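Local coordinates for substrate-binding protein (Synechococcus sp., PDB 6WPN) that probably binds an oligosaccharide or related sugar in the periplasm, as a substrate-binding protein of a bacterial transport system, at residues A226-T229 with D230-R233; L399-M403 with L404-S408. All blocks are in the same frame, centred on the assembly; numbering follows the deposited sequence.

Interaction 1: residues A226-T229 with D230-R233; sequences AFWT and DLYR
Leu-231 carries the apolar part of this one-turn contact: its CD1 lies 3.5 Å from CE1 of Phe-227, and its CG stands over one face of that phenyl ring. The same CD1 is 4.1 Å from CE3 of Trp-228, so a single methyl serves two aromatic groups. The rings also meet each other, CD1 of Phe-227 sitting 3.6 Å above the centre of the indole plane. Phe-227 reaches this place because its CG is anti to the backbone N (chi1 179°), which carries the ring along the helix toward Leu-231.

A second pairing is aliphatic against polar. Thr-229 and Arg-233 run side by side in the same direction, with CG2 of Thr-229 3.4 Å from NE of Arg-233. The hydroxyl of Thr-229 is hydrogen-bonded to Phe-225 O one turn earlier, leaving the methyl to line the arginine, whose NH2 is hydrogen-bonded to Ala-402 O of helix 388-403. Trp-228 and Tyr-232 touch Met-403 of the same helix.

The main-chain amides of Asp-230, Leu-231, Tyr-232 and Arg-233 donate to the carbonyls four residues earlier, Arg-233 N to Thr-229 O measuring 2.9 Å at 162°. These i to i+4 bonds are those of an alpha-helix, here the last two turns of helix 219-233.

Interaction 2: residues L399-M403 with L404-S408; sequences LQRAM and LGQIS
Arg-401 and Ile-407 meet across a Schellman motif that ends helix 388-403. CB of Arg-401 rests 3.8 Å from CD1 of Ile-407, and farther out the same CD1 stands 3.9 Å above one face of the guanidinium, displaced toward its rim. CG2 of Ile-407 lies over the same face, 3.8 Å from NH2 of Arg-401. The arginine chain bends at chi3 (70°), which brings its flat end back across the isoleucine, and Gln-398 OE1 takes a hydrogen bond from NH1. Gln-406 crosses the arginine at about a right angle, its OE1 near the guanidinium plane at the edge.

The turn that places these side chains is defined by its backbone bonds. Arg-401 O accepts from Gln-406 N at 2.9 Å, nearly in line with the carbonyl, and more weakly from Ile-407 N at 3.4 Å. Ala-402 O receives Gly-405 N at 3.1 Å, but the donor stands 72° out of the carbonyl plane. Gly-405 makes the reversal with a positive phi.

Beyond the turn, Ala-412 of helix 409-427 touches both Ala-402 and Ile-407, while Ser-408, the N-cap residue of that helix, is hydrogen-bonded through OG to Gln-411 N. The returning chain closes against the last turn of helix 388-403 through a CA-H...O contact, Ala-402 CA lying 3.3 Å from Ile-407 O with 153° at the hydrogen.

Interactions 1 and 2 are in direct contact, their centres 9 Å apart, although helix 219-233 and the end of helix 388-403 with its following loop are far apart in sequence. NH2 of Arg-233, at the end of helix 219-233, lies 2.8 Å from Ala-402 O, a probable hydrogen bond, giving that carbonyl a partner besides the turn amide; the same NH2 also approaches Ile-407 O to 2.8 Å. Packing adds to this, with CE of the selenomethionine Met-403 3.2 Å from Trp-228 O, and Thr-229 against Leu-399 and Ala-402. Both contacts lie on the same side of the chain's centre, about 24 and 26 Å from it. Together they join the C-terminal ends of the two helices.

Interaction 1: residues A226-T229 with D230-R233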
loop_
_atom_site.group_PDB
_atom_site.type_symbol
_atom_site.label_atom_id
_atom_site.label_comp_id
_atom_site.label_asym_id
_atom_site.label_seq_id
_atom_site.Cartn_x
_atom_site.Cartn_y
_atom_site.Cartn_z
ATOM N N ALA A 226 0.474 0.886 -23.501
ATOM C CA ALA A 226 1.597 1.214 -24.372
ATOM C C ALA A 226 2.738 1.847 -23.587
ATOM O O ALA A 226 3.914 1.625 -23.898
ATOM C CB ALA A 226 1.136 2.143 -25.494
ATOM N N PHE A 227 2.406 2.651 -22.575
ATOM C CA PHE A 227 3.427 3.279 -21.746
ATOM C C PHE A 227 4.373 2.239 -21.161
ATOM O O PHE A 227 5.594 2.319 -21.337
ATOM C CB PHE A 227 2.753 4.090 -20.634
ATOM C CG PHE A 227 3.711 4.764 -19.683
ATOM C CD1 PHE A 227 4.105 4.133 -18.512
ATOM C CD2 PHE A 227 4.193 6.040 -19.947
ATOM C CE1 PHE A 227 4.975 4.750 -17.628
ATOM C CE2 PHE A 227 5.061 6.669 -19.065
ATOM C CZ PHE A 227 5.454 6.022 -17.902
ATOM N N TRP A 228 3.815 1.234 -20.486
ATOM C CA TRP A 228 4.641 0.238 -19.814
ATOM C C TRP A 228 5.264 -0.736 -20.804
ATOM O O TRP A 228 6.405 -1.173 -20.616
ATOM C CB TRP A 228 3.804 -0.494 -18.771
ATOM C CG TRP A 228 3.452 0.405 -17.639
ATOM C CD1 TRP A 228 2.228 0.934 -17.355
ATOM C CD2 TRP A 228 4.347 0.910 -16.647
ATOM N NE1 TRP A 228 2.303 1.732 -16.237
ATOM C CE2 TRP A 228 3.595 1.731 -15.784
ATOM C CE3 TRP A 228 5.715 0.745 -16.403
ATOM C CZ2 TRP A 228 4.163 2.379 -14.693
ATOM C CZ3 TRP A 228 6.276 1.391 -15.323
ATOM C CH2 TRP A 228 5.502 2.196 -14.481
ATOM N N THR A 229 4.539 -1.082 -21.869
ATOM C CA THR A 229 5.103 -1.962 -22.885
ATOM C C THR A 229 6.336 -1.331 -23.523
ATOM O O THR A 229 7.394 -1.964 -23.620
ATOM C CB THR A 229 4.053 -2.270 -23.952
ATOM O OG1 THR A 229 2.938 -2.934 -23.348
ATOM C CG2 THR A 229 4.645 -3.164 -25.039
ATOM N N ASP A 230 6.222 -0.066 -23.933
ATOM C CA ASP A 230 7.325 0.606 -24.613
ATOM C C ASP A 230 8.520 0.806 -23.684
ATOM O O ASP A 230 9.672 0.685 -24.114
ATOM C CB ASP A 230 6.851 1.950 -25.169
ATOM C CG ASP A 230 5.811 1.797 -26.267
ATOM O OD1 ASP A 230 5.774 0.731 -26.921
ATOM O OD2 ASP A 230 5.029 2.750 -26.481
ATOM N N LEU A 231 8.273 1.109 -22.411
ATOM C CA LEU A 231 9.380 1.244 -21.469
ATOM C C LEU A 231 10.178 -0.051 -21.381
ATOM O O LEU A 231 11.413 -0.041 -21.441
ATOM C CB LEU A 231 8.858 1.649 -20.089
ATOM C CG LEU A 231 8.493 3.117 -19.857
ATOM C CD1 LEU A 231 8.102 3.331 -18.408
ATOM C CD2 LEU A 231 9.633 4.032 -20.233
ATOM N N TYR A 232 9.483 -1.184 -21.272
ATOM C CA TYR A 232 10.184 -2.457 -21.142
ATOM C C TYR A 232 10.914 -2.818 -22.428
ATOM O O TYR A 232 12.074 -3.248 -22.392
ATOM C CB TYR A 232 9.203 -3.567 -20.767
ATOM C CG TYR A 232 9.902 -4.839 -20.362
ATOM C CD1 TYR A 232 10.356 -5.018 -19.060
ATOM C CD2 TYR A 232 10.151 -5.843 -21.285
ATOM C CE1 TYR A 232 11.007 -6.172 -18.683
ATOM C CE2 TYR A 232 10.807 -7.003 -20.916
ATOM C CZ TYR A 232 11.232 -7.159 -19.614
ATOM O OH TYR A 232 11.880 -8.308 -19.240
ATOM N N ARG A 233 10.254 -2.646 -23.573
ATOM C CA ARG A 233 10.843 -3.074 -24.832
ATOM C C ARG A 233 12.082 -2.263 -25.187
ATOM O O ARG A 233 12.978 -2.776 -25.863
ATOM C CB ARG A 233 9.812 -2.964 -25.954
ATOM C CG ARG A 233 8.611 -3.874 -25.800
ATOM C CD ARG A 233 7.915 -4.047 -27.137
ATOM N NE ARG A 233 6.754 -4.924 -27.052
ATOM C CZ ARG A 233 5.969 -5.220 -28.083
ATOM N NH1 ARG A 233 6.227 -4.703 -29.276
ATOM N NH2 ARG A 233 4.933 -6.031 -27.922
#

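Interaction 2: residues L399-M403 with L404-S408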
loop_
_atom_site.group_PDB
_atom_site.type_symbol
_atom_site.label_atom_id
_atom_site.label_comp_id
_atom_site.label_asym_id
_atom_site.label_seq_id
_atom_site.Cartn_x
_atom_site.Cartn_y
_atom_site.Cartn_z
ATOM N N LEU A 399 -0.318 -7.624 -19.796
ATOM C CA LEU A 399 0.738 -6.637 -19.994
ATOM C C LEU A 399 2.092 -7.323 -20.092
ATOM O O LEU A 399 2.942 -6.932 -20.901
ATOM C CB LEU A 399 0.730 -5.623 -18.851
ATOM C CG LEU A 399 1.810 -4.537 -18.891
ATOM C CD1 LEU A 399 1.714 -3.733 -20.174
ATOM C CD2 LEU A 399 1.696 -3.622 -17.691
ATOM N N GLN A 400 2.277 -8.392 -19.320
ATOM C CA GLN A 400 3.526 -9.139 -19.352
ATOM C C GLN A 400 3.767 -9.764 -20.719
ATOM O O GLN A 400 4.898 -9.758 -21.221
ATOM C CB GLN A 400 3.490 -10.202 -18.261
ATOM C CG GLN A 400 4.807 -10.841 -17.939
ATOM C CD GLN A 400 4.723 -11.658 -16.665
ATOM O OE1 GLN A 400 4.066 -11.254 -15.701
ATOM N NE2 GLN A 400 5.383 -12.814 -16.654
ATOM N N ARG A 401 2.715 -10.294 -21.346
ATOM C CA ARG A 401 2.854 -10.842 -22.691
ATOM C C ARG A 401 3.247 -9.769 -23.697
ATOM O O ARG A 401 3.972 -10.052 -24.656
ATOM C CB ARG A 401 1.551 -11.509 -23.129
ATOM C CG ARG A 401 1.118 -12.679 -22.270
ATOM C CD ARG A 401 -0.234 -13.174 -22.728
ATOM N NE ARG A 401 -0.149 -13.818 -24.030
ATOM C CZ ARG A 401 -1.198 -14.074 -24.804
ATOM N NH1 ARG A 401 -2.411 -13.717 -24.408
ATOM N NH2 ARG A 401 -1.034 -14.685 -25.971
ATOM N N ALA A 402 2.766 -8.541 -23.508
ATOM C CA ALA A 402 3.097 -7.474 -24.441
ATOM C C ALA A 402 4.508 -6.947 -24.221
ATOM O O ALA A 402 5.182 -6.574 -25.189
ATOM C CB ALA A 402 2.086 -6.334 -24.319
HETATM N N MSE A 403 4.970 -6.915 -22.977
HETATM C CA MSE A 403 6.314 -6.443 -22.673
HETATM C C MSE A 403 7.361 -7.389 -23.235
HETATM O O MSE A 403 8.397 -6.951 -23.736
HETATM C CB MSE A 403 6.504 -6.292 -21.166
HETATM C CG MSE A 403 5.794 -5.094 -20.568
HETATM SE SE MSE A 403 5.794 -5.190 -18.628
HETATM C CE MSE A 403 6.270 -3.341 -18.207
ATOM N N LEU A 404 7.091 -8.689 -23.151
ATOM C CA LEU A 404 7.998 -9.691 -23.694
ATOM C C LEU A 404 7.923 -9.798 -25.211
ATOM O O LEU A 404 8.640 -10.619 -25.796
ATOM C CB LEU A 404 7.708 -11.057 -23.067
ATOM C CG LEU A 404 8.048 -11.204 -21.584
ATOM C CD1 LEU A 404 7.538 -12.528 -21.035
ATOM C CD2 LEU A 404 9.550 -11.088 -21.381
ATOM N N GLY A 405 7.088 -8.988 -25.860
ATOM C CA GLY A 405 6.977 -9.023 -27.301
ATOM C C GLY A 405 6.198 -10.189 -27.864
ATOM O O GLY A 405 6.328 -10.484 -29.055
ATOM N N GLN A 406 5.390 -10.871 -27.049
ATOM C CA GLN A 406 4.607 -11.986 -27.570
ATOM C C GLN A 406 3.334 -11.507 -28.257
ATOM O O GLN A 406 2.847 -12.170 -29.176
ATOM C CB GLN A 406 4.269 -12.968 -26.446
ATOM C CG GLN A 406 5.493 -13.617 -25.818
ATOM C CD GLN A 406 5.209 -14.220 -24.454
ATOM O OE1 GLN A 406 4.056 -14.303 -24.026
ATOM N NE2 GLN A 406 6.264 -14.616 -23.752
ATOM N N ILE A 407 2.779 -10.378 -27.817
ATOM C CA ILE A 407 1.624 -9.747 -28.444
ATOM C C ILE A 407 1.833 -8.236 -28.400
ATOM O O ILE A 407 2.733 -7.729 -27.727
ATOM C CB ILE A 407 0.293 -10.124 -27.753
ATOM C CG1 ILE A 407 0.316 -9.709 -26.279
ATOM C CG2 ILE A 407 0.020 -11.615 -27.862
ATOM C CD1 ILE A 407 -0.954 -10.042 -25.538
ATOM N N SER A 408 0.984 -7.515 -29.129
ATOM C CA SER A 408 1.008 -6.063 -29.093
ATOM C C SER A 408 0.300 -5.543 -27.841
ATOM O O SER A 408 -0.412 -6.277 -27.144
ATOM C CB SER A 408 0.344 -5.480 -30.334
ATOM O OG SER A 408 -1.057 -5.611 -30.237
#